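Local coordinates for protein CAS6A (Thermus thermophilus, PDB 4C97) that probably cleaves CRISPR precursor RNA into guide-length pieces, as a Cas6-family endoribonuclease of antiviral defence, at residues E169-R174 and Y202-A207; R112-P117 and E211-S216; T130-K135 and R145-S150; P140-R145 and G198-H203. The protein carries 1 engineered substitution. All blocks are in the same frame, centred on the assembly; numbering follows the deposited sequence.

All four contacts lie around the five-stranded antiparallel sheet that contains strand 199-203 and the helices packed beside it, interaction 2 reaching back to the connection between the two main sheets. Interactions 1 and 4 share that strand and Tyr202. Interactions 3 and 4 share helix 144-158 and Arg145, with centres about 10 Å apart. Along the chain, interaction 3 closes before interaction 1 opens, interactions 3 and 4 alternate their segments, and interaction 2 encloses the other three. Interactions 1 and 2 have centres about 14 Å apart and meet through a salt bridge from Arg174 to Glu211. Interaction 2 packs the connection between the sheets against helix 209-225.

Interaction 1: residues E169-R174 and Y202-A207; sequences EALLER and YHLPRA
Leu204 is the first residue of 202-207 to pack firmly against helix 165-174. It directly follows strand 199-203 of the five-stranded antiparallel sheet, in the loop leading to helix 209-225. Its two methyls meet different parts of the helix. CD1 touches the carbonyl Ala170 O at 3.5 Å. The same methyl lies over one face of the Arg174 guanidinium, 3.7 Å from NE of Arg174. CD2 faces the CD2 of Leu171 at 4.2 Å, and these two side chains cross at about a right angle.

Pro205 comes next and makes the polar link. Arg174 NE donates to Pro205 O at 2.7 Å, and Arg174 NH2 donates to Pro205 O at 3.0 Å. The NE bond is the straighter one, with an N-H...O angle of 155° against 136° for NH2. NE and NH2 both point at this one oxygen, a side-on grip, and the acceptor lies close to the guanidinium plane. The arginine chain bends at chi3 (76°), which sets NE for this approach. The proline ring is also close, with Pro205 CD 3.5 Å from Arg174 O.

Ala207 CA sits near the plane of the guanidinium, 3.8 Å from NH2 of Arg174. That same nitrogen makes a salt bridge to Glu211 of helix 209-225. The charged group is therefore held from several sides: a methyl covers a face, a carbonyl takes the edge formed by NE and NH2, and a carboxylate probably balances the charge. This should fix the rotation of the guanidinium and tie the end of helix 165-174 to the loop.

Interaction 2: residues R112-P117 and E211-S216; sequences RLFQGP and EALWLS
Ser216 OG is gripped twice, and one of its partners carries the contact across to segment 112-117. That segment belongs to the connection between the two antiparallel sheets of the protein, whose paired-domain layout is consistent with the tandem ferredoxin-like fold of Cas6 enzymes. Here the connection runs against helix 209-225. The Ser216 hydroxyl donates to Leu213 O at 2.6 Å, one turn back in its own helix. It also accepts from a water, with Ser216 OG and the water oxygen 2.8 Å apart. Its chi1 of 72° places OG between the backbone N and the carbonyl carbon. The water donates again to Leu113 O at 2.7 Å, and accepts from Gly116 N at 2.8 Å. It thus bridges the turn to the helix.

The peptide bond before Pro117 is cis, and Gly116 has a positive phi of 77°. Both help shape the sharp path of the chain.

Leu213 packs into this bend with its CD1 methyl. That methyl lies 3.4 Å from Phe114 O and 3.8 Å from Gly116 CA. Gly116 has no side chain, which lets the methyl settle close to the backbone. Pro117 adds a lesser touch through its carbonyl, which faces CB of Ser216.

The aromatic part is a T-shaped (edge-to-face) pair. Phe114 turns its ring edge to the face of Trp214, with the planes at 81°. Trp214 also touches Leu152 and Leu155 of helix 144-158. Phe114 CE1 stands 3.6 Å above the Trp214 ring plane, over the centre, and is 3.7 Å from both Trp214 CD2 and Trp214 CE2.

Interaction 3: residues T130-K135 and R145-S150; sequences TFFRRK and RLVLES
Phe132 and Leu146 make the CH-pi contact that carries most of this packing. Leu146 CB stands over the centre of the Phe132 ring, 3.7 Å from the centroid and only 7° off the ring normal. Leu146 CD1 lies beside this, 3.9 Å from Phe132 CD2.

The far end of the ring makes further contacts. Phe132 CZ meets the methyl Val147 CG2 at 3.8 Å. Phe132 CE1 also comes 3.5 Å from a backbone carbonyl oxygen, Leu146 O. Ser150 CB lies near the ring plane at the edge.

The charged contact is doubtful in detail. Arg134 NH2 and Arg145 NH2 are modelled 2.6 Å apart, although both are donors. The nearby acid is Glu143, which forms a salt bridge with Arg145 NE and a long, weak ion pair with Arg134. Arg134 also makes a cation-pi contact with Tyr139.

The short strand 132-134 crosses the helix segment 145-150 at 111°, with axes 10.2 Å apart. Phe132 pairs through its backbone with Tyr139 of the neighbouring strand 137-139. Thus this two-stranded hairpin lies against helix 144-158, while Val147 also reaches strand 121-127 of the larger sheet.

Interaction 4: residues P140-R145 and G198-H203; sequences PVPEPR and GRVVYH
The turn leading into helix 144-158 rests on strand 199-203 of the five-stranded antiparallel sheet, with Pro142 and Pro144 meeting Val200 and Tyr202. The one hydrogen bond across runs from Tyr202 OH to Pro142 O, at 2.7 Å. The hydroxyl lies 28° out of the carbonyl plane, and the C=O...O angle is 135°. Pro142 is the centre of an inverse gamma turn, closed by Glu143 N to Val141 O at 2.8 Å. The tyrosine therefore holds the carbonyl of that turn, one residue before the helix N-cap, Glu143.

Van der Waals contacts flank this bond. Pro142 CG meets Val200 CG2 at 3.8 Å, and Pro142 CB lies 3.6 Å from Tyr202 OH. Pro144 CG comes to the edge of the tyrosine ring, 3.8 Å from Tyr202 CD1, while Pro144 CA approaches Tyr202 CE1 at 3.7 Å. Val200 CG1, two residues back on the strand, covers one face of the ring near the rim.

Phe126 of strand 121-127 and Val147 of the helix also touch Tyr202, so the ring is buried between sheet and helix. A helix start laid on an antiparallel sheet is consistent with the ferredoxin-like fold of RAMP proteins.

Interaction 1: residues E169-R174 and Y202-A207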
# COMPACT_ATOMS: atom_id res chain seq x y z
N GLU A 169 2.19 16.08 -15.01
CA GLU A 169 3.52 16.52 -15.40
C GLU A 169 4.24 17.18 -14.23
O GLU A 169 5.42 16.91 -13.97
CB GLU A 169 3.43 17.49 -16.60
CG GLU A 169 4.74 17.71 -17.33
CD GLU A 169 5.64 18.74 -16.66
OE1 GLU A 169 5.15 19.56 -15.85
OE2 GLU A 169 6.85 18.74 -16.95
N ALA A 170 3.52 18.05 -13.52
CA ALA A 170 4.10 18.65 -12.32
C ALA A 170 4.50 17.61 -11.28
O ALA A 170 5.60 17.64 -10.73
CB ALA A 170 3.15 19.63 -11.72
N LEU A 171 3.59 16.69 -10.99
CA LEU A 171 3.86 15.70 -9.94
C LEU A 171 5.07 14.86 -10.29
O LEU A 171 5.95 14.65 -9.45
CB LEU A 171 2.65 14.79 -9.74
CG LEU A 171 1.44 15.45 -9.09
CD1 LEU A 171 0.22 14.59 -9.29
CD2 LEU A 171 1.68 15.73 -7.59
N LEU A 172 5.13 14.38 -11.54
CA LEU A 172 6.18 13.44 -11.90
C LEU A 172 7.51 14.10 -12.22
O LEU A 172 8.56 13.57 -11.88
CB LEU A 172 5.75 12.59 -13.09
CG LEU A 172 4.51 11.74 -12.86
CD1 LEU A 172 4.38 10.71 -13.99
CD2 LEU A 172 4.50 11.07 -11.51
N GLU A 173 7.47 15.27 -12.85
CA GLU A 173 8.69 15.91 -13.35
C GLU A 173 9.26 16.96 -12.41
O GLU A 173 10.48 17.14 -12.38
CB GLU A 173 8.45 16.56 -14.72
CG GLU A 173 8.02 15.57 -15.79
CD GLU A 173 9.06 14.47 -16.01
OE1 GLU A 173 10.27 14.79 -16.04
OE2 GLU A 173 8.68 13.29 -16.12
N ARG A 174 8.42 17.65 -11.66
CA ARG A 174 8.92 18.78 -10.88
C ARG A 174 9.17 18.44 -9.40
O ARG A 174 9.98 19.09 -8.73
CB ARG A 174 8.02 20.01 -11.04
CG ARG A 174 8.67 21.28 -10.57
CD ARG A 174 7.90 22.53 -11.01
NE ARG A 174 6.70 22.76 -10.20
CZ ARG A 174 5.44 22.73 -10.65
NH1 ARG A 174 5.17 22.47 -11.92
NH2 ARG A 174 4.45 22.98 -9.82
N TYR A 202 9.06 14.38 0.06
CA TYR A 202 8.91 14.93 -1.28
C TYR A 202 8.38 16.34 -1.20
O TYR A 202 7.62 16.68 -0.28
CB TYR A 202 7.95 14.06 -2.12
CG TYR A 202 8.47 12.65 -2.22
CD1 TYR A 202 9.43 12.31 -3.17
CD2 TYR A 202 8.06 11.67 -1.32
CE1 TYR A 202 9.94 11.04 -3.24
CE2 TYR A 202 8.56 10.39 -1.38
CZ TYR A 202 9.51 10.08 -2.35
OH TYR A 202 10.05 8.83 -2.42
N HIS A 203 8.78 17.17 -2.15
CA HIS A 203 8.38 18.55 -2.16
C HIS A 203 8.16 18.99 -3.59
O HIS A 203 9.03 18.76 -4.44
CB HIS A 203 9.45 19.40 -1.52
CG HIS A 203 9.20 20.86 -1.67
ND1 HIS A 203 8.20 21.51 -0.98
CD2 HIS A 203 9.80 21.80 -2.43
CE1 HIS A 203 8.20 22.79 -1.30
NE2 HIS A 203 9.16 22.99 -2.19
N LEU A 204 7.02 19.61 -3.85
CA LEU A 204 6.67 20.11 -5.17
C LEU A 204 6.75 21.64 -5.20
O LEU A 204 5.85 22.32 -4.69
CB LEU A 204 5.27 19.65 -5.57
CG LEU A 204 4.76 20.13 -6.93
CD1 LEU A 204 5.77 19.89 -8.03
CD2 LEU A 204 3.43 19.48 -7.27
N PRO A 205 7.83 22.18 -5.78
CA PRO A 205 7.98 23.63 -5.83
C PRO A 205 6.85 24.26 -6.61
O PRO A 205 6.44 23.74 -7.65
CB PRO A 205 9.30 23.83 -6.59
CG PRO A 205 10.02 22.54 -6.42
CD PRO A 205 8.98 21.48 -6.38
N ARG A 206 6.40 25.41 -6.11
CA ARG A 206 5.36 26.23 -6.72
C ARG A 206 4.13 25.45 -7.11
O ARG A 206 3.50 25.75 -8.12
CB ARG A 206 5.91 26.98 -7.94
CG ARG A 206 7.16 27.80 -7.67
CD ARG A 206 6.87 29.15 -6.95
NE ARG A 206 6.12 30.14 -7.74
CZ ARG A 206 4.85 30.49 -7.55
NH1 ARG A 206 4.11 29.92 -6.60
NH2 ARG A 206 4.29 31.41 -8.33
N ALA A 207 3.77 24.45 -6.31
CA ALA A 207 2.54 23.72 -6.59
C ALA A 207 1.34 24.65 -6.63
O ALA A 207 1.16 25.48 -5.75
CB ALA A 207 2.30 22.64 -5.53

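Interaction 2: residues R112-P117 and E211-S216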
# COMPACT_ATOMS: atom_id res chain seq x y z
N ARG A 112 -12.67 11.05 0.02
CA ARG A 112 -11.95 11.42 1.22
C ARG A 112 -10.44 11.44 1.01
O ARG A 112 -9.73 12.08 1.77
CB ARG A 112 -12.33 10.52 2.39
CG ARG A 112 -13.67 10.93 2.99
CD ARG A 112 -14.17 9.96 4.04
NE ARG A 112 -15.35 10.56 4.66
CZ ARG A 112 -15.31 11.43 5.66
NH1 ARG A 112 -14.15 11.76 6.21
NH2 ARG A 112 -16.45 11.96 6.11
N LEU A 113 -9.97 10.78 -0.05
CA LEU A 113 -8.53 10.82 -0.29
C LEU A 113 -8.15 12.23 -0.68
O LEU A 113 -6.97 12.60 -0.55
CB LEU A 113 -8.12 9.88 -1.39
CG LEU A 113 -8.34 8.40 -1.12
CD1 LEU A 113 -7.99 7.62 -2.36
CD2 LEU A 113 -7.54 7.90 0.10
N PHE A 114 -9.12 13.02 -1.13
CA PHE A 114 -8.86 14.35 -1.62
C PHE A 114 -9.23 15.42 -0.59
O PHE A 114 -9.42 16.57 -0.95
CB PHE A 114 -9.63 14.58 -2.92
CG PHE A 114 -9.04 13.87 -4.10
CD1 PHE A 114 -8.06 14.47 -4.89
CD2 PHE A 114 -9.45 12.59 -4.44
CE1 PHE A 114 -7.54 13.80 -5.98
CE2 PHE A 114 -8.91 11.93 -5.53
CZ PHE A 114 -7.96 12.55 -6.29
N GLN A 115 -9.34 15.03 0.68
CA GLN A 115 -9.77 15.97 1.72
C GLN A 115 -8.75 17.06 2.02
O GLN A 115 -9.11 18.15 2.48
CB GLN A 115 -10.14 15.23 3.00
CG GLN A 115 -8.98 14.61 3.71
CD GLN A 115 -9.44 13.79 4.89
OE1 GLN A 115 -9.55 14.31 5.99
NE2 GLN A 115 -9.73 12.51 4.66
N GLY A 116 -7.47 16.77 1.79
CA GLY A 116 -6.41 17.73 2.02
C GLY A 116 -6.14 17.83 3.51
O GLY A 116 -6.45 16.90 4.24
N PRO A 117 -5.57 18.95 3.95
CA PRO A 117 -5.28 20.14 3.16
C PRO A 117 -4.22 19.93 2.09
O PRO A 117 -3.38 19.04 2.20
CB PRO A 117 -4.77 21.13 4.19
CG PRO A 117 -4.24 20.31 5.28
CD PRO A 117 -5.12 19.11 5.35
N GLU A 211 -2.57 20.92 -7.73
CA GLU A 211 -1.41 20.03 -7.68
C GLU A 211 -1.09 19.55 -6.26
O GLU A 211 -0.79 18.36 -6.03
CB GLU A 211 -0.20 20.73 -8.28
CG GLU A 211 -0.27 20.86 -9.82
CD GLU A 211 0.74 21.85 -10.40
OE1 GLU A 211 1.54 22.41 -9.63
OE2 GLU A 211 0.72 22.06 -11.64
N ALA A 212 -1.13 20.49 -5.31
CA ALA A 212 -0.84 20.17 -3.91
C ALA A 212 -1.93 19.25 -3.33
O ALA A 212 -1.66 18.35 -2.52
CB ALA A 212 -0.73 21.48 -3.10
N LEU A 213 -3.18 19.46 -3.77
CA LEU A 213 -4.24 18.54 -3.37
C LEU A 213 -4.02 17.11 -3.90
O LEU A 213 -4.14 16.12 -3.15
CB LEU A 213 -5.60 19.04 -3.82
CG LEU A 213 -6.73 18.29 -3.15
CD1 LEU A 213 -6.77 18.58 -1.65
CD2 LEU A 213 -8.06 18.64 -3.82
N TRP A 214 -3.71 17.00 -5.20
CA TRP A 214 -3.39 15.70 -5.76
C TRP A 214 -2.20 15.05 -5.04
O TRP A 214 -2.22 13.86 -4.74
CB TRP A 214 -3.10 15.83 -7.26
CG TRP A 214 -4.35 15.72 -8.08
CD1 TRP A 214 -5.17 16.74 -8.49
CD2 TRP A 214 -4.96 14.51 -8.56
NE1 TRP A 214 -6.24 16.24 -9.20
CE2 TRP A 214 -6.13 14.87 -9.26
CE3 TRP A 214 -4.61 13.16 -8.47
CZ2 TRP A 214 -6.96 13.94 -9.86
CZ3 TRP A 214 -5.43 12.23 -9.07
CH2 TRP A 214 -6.59 12.62 -9.76
N LEU A 215 -1.15 15.83 -4.75
CA LEU A 215 -0.02 15.26 -3.99
C LEU A 215 -0.51 14.66 -2.66
O LEU A 215 -0.18 13.51 -2.30
CB LEU A 215 1.07 16.31 -3.78
CG LEU A 215 2.32 15.81 -3.04
CD1 LEU A 215 3.08 14.71 -3.82
CD2 LEU A 215 3.24 16.97 -2.74
N SER A 216 -1.34 15.43 -1.96
CA SER A 216 -1.87 14.93 -0.68
C SER A 216 -2.71 13.66 -0.85
O SER A 216 -2.67 12.74 -0.01
CB SER A 216 -2.64 16.02 0.07
OG SER A 216 -3.89 16.32 -0.53
O HOH W 1 -5.86 14.77 0.62

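Interaction 3: residues T130-K135 and R145-S150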
# COMPACT_ATOMS: atom_id res chain seq x y z
N THR A 130 10.64 -1.52 -0.79
CA THR A 130 9.94 -0.89 -1.90
C THR A 130 10.85 -0.80 -3.11
O THR A 130 12.00 -0.36 -3.00
CB THR A 130 9.45 0.51 -1.47
OG1 THR A 130 8.58 0.41 -0.33
CG2 THR A 130 8.73 1.20 -2.59
N PHE A 131 10.35 -1.24 -4.26
CA PHE A 131 11.13 -1.24 -5.49
C PHE A 131 10.24 -1.11 -6.72
O PHE A 131 9.00 -1.19 -6.63
CB PHE A 131 12.06 -2.47 -5.56
CG PHE A 131 11.34 -3.79 -5.50
CD1 PHE A 131 10.91 -4.41 -6.67
CD2 PHE A 131 11.12 -4.44 -4.29
CE1 PHE A 131 10.25 -5.63 -6.62
CE2 PHE A 131 10.45 -5.66 -4.26
CZ PHE A 131 10.03 -6.24 -5.42
N PHE A 132 10.89 -0.91 -7.86
CA PHE A 132 10.22 -0.60 -9.12
C PHE A 132 10.83 -1.41 -10.22
O PHE A 132 11.98 -1.81 -10.14
CB PHE A 132 10.38 0.91 -9.44
CG PHE A 132 9.92 1.77 -8.32
CD1 PHE A 132 8.59 2.13 -8.22
CD2 PHE A 132 10.79 2.11 -7.30
CE1 PHE A 132 8.16 2.86 -7.16
CE2 PHE A 132 10.37 2.84 -6.25
CZ PHE A 132 9.03 3.22 -6.15
N ARG A 133 10.04 -1.72 -11.24
CA ARG A 133 10.57 -2.47 -12.37
C ARG A 133 11.07 -1.47 -13.40
O ARG A 133 10.34 -0.59 -13.81
CB ARG A 133 9.51 -3.38 -12.98
CG ARG A 133 10.06 -4.30 -14.06
CD ARG A 133 9.03 -5.34 -14.50
NE ARG A 133 9.51 -6.20 -15.58
CZ ARG A 133 10.45 -7.13 -15.45
NH1 ARG A 133 11.06 -7.32 -14.28
NH2 ARG A 133 10.80 -7.87 -16.50
N ARG A 134 12.33 -1.59 -13.79
CA ARG A 134 12.87 -0.77 -14.86
C ARG A 134 13.74 -1.65 -15.74
O ARG A 134 14.70 -2.26 -15.27
CB ARG A 134 13.64 0.42 -14.29
CG ARG A 134 14.99 0.08 -13.62
CD ARG A 134 15.92 1.26 -13.50
NE ARG A 134 15.20 2.50 -13.26
CZ ARG A 134 15.77 3.70 -13.30
NH1 ARG A 134 17.06 3.82 -13.59
NH2 ARG A 134 15.03 4.78 -13.06
N LYS A 135 13.36 -1.77 -17.00
CA LYS A 135 14.20 -2.45 -17.97
C LYS A 135 14.53 -3.87 -17.54
O LYS A 135 15.68 -4.30 -17.60
CB LYS A 135 15.48 -1.64 -18.15
CG LYS A 135 15.23 -0.14 -18.17
CD LYS A 135 16.53 0.63 -18.18
CE LYS A 135 16.64 1.56 -19.38
NZ LYS A 135 16.38 2.97 -19.00
N ARG A 145 9.51 10.47 -9.35
CA ARG A 145 8.71 10.09 -10.52
C ARG A 145 8.21 8.64 -10.41
O ARG A 145 7.08 8.31 -10.83
CB ARG A 145 9.50 10.32 -11.80
CG ARG A 145 10.72 9.47 -11.87
CD ARG A 145 11.58 9.82 -13.05
NE ARG A 145 12.67 8.84 -13.13
CZ ARG A 145 12.60 7.67 -13.76
NH1 ARG A 145 11.51 7.30 -14.43
NH2 ARG A 145 13.64 6.86 -13.73
N LEU A 146 9.03 7.79 -9.81
CA LEU A 146 8.68 6.37 -9.68
C LEU A 146 7.56 6.16 -8.64
O LEU A 146 6.56 5.45 -8.92
CB LEU A 146 9.90 5.55 -9.30
CG LEU A 146 10.97 5.46 -10.39
CD1 LEU A 146 12.17 4.69 -9.93
CD2 LEU A 146 10.42 4.84 -11.68
N VAL A 147 7.76 6.73 -7.45
CA VAL A 147 6.82 6.63 -6.36
C VAL A 147 5.47 7.22 -6.76
O VAL A 147 4.37 6.56 -6.64
CB VAL A 147 7.38 7.37 -5.09
CG1 VAL A 147 6.32 7.52 -4.00
CG2 VAL A 147 8.59 6.64 -4.58
N LEU A 148 5.52 8.46 -7.25
CA LEU A 148 4.30 9.18 -7.56
C LEU A 148 3.60 8.61 -8.79
O LEU A 148 2.35 8.57 -8.79
CB LEU A 148 4.54 10.68 -7.67
CG LEU A 148 5.07 11.29 -6.37
CD1 LEU A 148 5.26 12.77 -6.62
CD2 LEU A 148 4.16 11.08 -5.15
N GLU A 149 4.34 8.14 -9.80
CA GLU A 149 3.67 7.51 -10.93
C GLU A 149 3.00 6.22 -10.48
O GLU A 149 1.88 5.91 -10.94
CB GLU A 149 4.64 7.22 -12.06
CG GLU A 149 3.98 6.75 -13.34
CD GLU A 149 3.73 5.26 -13.41
OE1 GLU A 149 4.31 4.49 -12.62
OE2 GLU A 149 2.92 4.83 -14.28
N SER A 150 3.66 5.46 -9.61
CA SER A 150 3.03 4.23 -9.11
C SER A 150 1.71 4.51 -8.44
O SER A 150 0.69 3.87 -8.74
CB SER A 150 3.96 3.54 -8.11
OG SER A 150 3.38 2.35 -7.66

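Interaction 4: residues P140-R145 and G198-H203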
# COMPACT_ATOMS: atom_id res chain seq x y z
N PRO A 140 15.64 -0.02 -6.56
CA PRO A 140 15.16 0.19 -5.20
C PRO A 140 15.18 1.65 -4.76
O PRO A 140 14.91 1.88 -3.59
CB PRO A 140 16.18 -0.60 -4.38
CG PRO A 140 17.46 -0.27 -5.08
CD PRO A 140 17.08 -0.39 -6.55
N VAL A 141 15.46 2.60 -5.65
CA VAL A 141 15.56 4.00 -5.21
C VAL A 141 14.20 4.71 -5.33
O VAL A 141 13.62 4.74 -6.39
CB VAL A 141 16.60 4.78 -6.02
CG1 VAL A 141 16.75 6.22 -5.50
CG2 VAL A 141 17.91 4.05 -5.99
N PRO A 142 13.72 5.29 -4.24
CA PRO A 142 12.38 5.90 -4.23
C PRO A 142 12.34 7.31 -4.86
O PRO A 142 11.99 8.31 -4.21
CB PRO A 142 12.01 5.88 -2.76
CG PRO A 142 13.31 6.05 -2.05
CD PRO A 142 14.34 5.32 -2.90
N GLU A 143 12.66 7.36 -6.14
CA GLU A 143 12.66 8.60 -6.90
C GLU A 143 11.24 9.15 -6.93
O GLU A 143 10.28 8.38 -7.06
CB GLU A 143 13.10 8.36 -8.34
CG GLU A 143 14.49 7.78 -8.51
CD GLU A 143 14.88 7.59 -9.97
OE1 GLU A 143 14.07 7.89 -10.87
OE2 GLU A 143 16.00 7.12 -10.24
N PRO A 144 11.09 10.49 -6.86
CA PRO A 144 9.73 11.04 -6.96
C PRO A 144 8.92 10.51 -8.15
O PRO A 144 7.75 10.13 -8.00
CB PRO A 144 9.96 12.55 -7.09
CG PRO A 144 11.30 12.80 -6.41
CD PRO A 144 12.11 11.54 -6.62
N ARG A 145 9.51 10.47 -9.35
CA ARG A 145 8.71 10.09 -10.52
C ARG A 145 8.21 8.64 -10.41
O ARG A 145 7.08 8.31 -10.83
CB ARG A 145 9.50 10.32 -11.80
CG ARG A 145 10.72 9.47 -11.87
CD ARG A 145 11.58 9.82 -13.05
NE ARG A 145 12.67 8.84 -13.13
CZ ARG A 145 12.60 7.67 -13.76
NH1 ARG A 145 11.51 7.30 -14.43
NH2 ARG A 145 13.64 6.86 -13.73
N GLY A 198 12.38 3.11 4.93
CA GLY A 198 12.79 4.37 5.52
C GLY A 198 11.81 5.49 5.26
O GLY A 198 10.64 5.24 5.05
N ARG A 199 12.29 6.73 5.29
CA ARG A 199 11.42 7.88 5.18
C ARG A 199 11.95 8.83 4.12
O ARG A 199 13.16 9.14 4.10
CB ARG A 199 11.36 8.61 6.52
CG ARG A 199 10.51 9.85 6.55
CD ARG A 199 10.47 10.37 7.99
NE ARG A 199 9.50 11.44 8.20
CZ ARG A 199 9.74 12.72 7.93
NH1 ARG A 199 10.90 13.08 7.42
NH2 ARG A 199 8.80 13.63 8.16
N VAL A 200 11.06 9.29 3.25
CA VAL A 200 11.43 10.30 2.26
C VAL A 200 10.42 11.44 2.33
O VAL A 200 9.22 11.20 2.41
CB VAL A 200 11.46 9.71 0.83
CG1 VAL A 200 11.93 10.78 -0.14
CG2 VAL A 200 12.37 8.49 0.76
N VAL A 201 10.92 12.69 2.31
CA VAL A 201 10.02 13.83 2.20
C VAL A 201 10.16 14.43 0.79
O VAL A 201 11.22 14.91 0.41
CB VAL A 201 10.30 14.88 3.27
CG1 VAL A 201 9.28 16.01 3.17
CG2 VAL A 201 10.26 14.25 4.66
N TYR A 202 9.06 14.38 0.06
CA TYR A 202 8.91 14.93 -1.28
C TYR A 202 8.38 16.34 -1.20
O TYR A 202 7.62 16.68 -0.28
CB TYR A 202 7.95 14.06 -2.12
CG TYR A 202 8.47 12.65 -2.22
CD1 TYR A 202 9.43 12.31 -3.17
CD2 TYR A 202 8.06 11.67 -1.32
CE1 TYR A 202 9.94 11.04 -3.24
CE2 TYR A 202 8.56 10.39 -1.38
CZ TYR A 202 9.51 10.08 -2.35
OH TYR A 202 10.05 8.83 -2.42
N HIS A 203 8.78 17.17 -2.15
CA HIS A 203 8.38 18.55 -2.16
C HIS A 203 8.16 18.99 -3.59
O HIS A 203 9.03 18.76 -4.44
CB HIS A 203 9.45 19.40 -1.52
CG HIS A 203 9.20 20.86 -1.67
ND1 HIS A 203 8.20 21.51 -0.98
CD2 HIS A 203 9.80 21.80 -2.43
CE1 HIS A 203 8.20 22.79 -1.30
NE2 HIS A 203 9.16 22.99 -2.19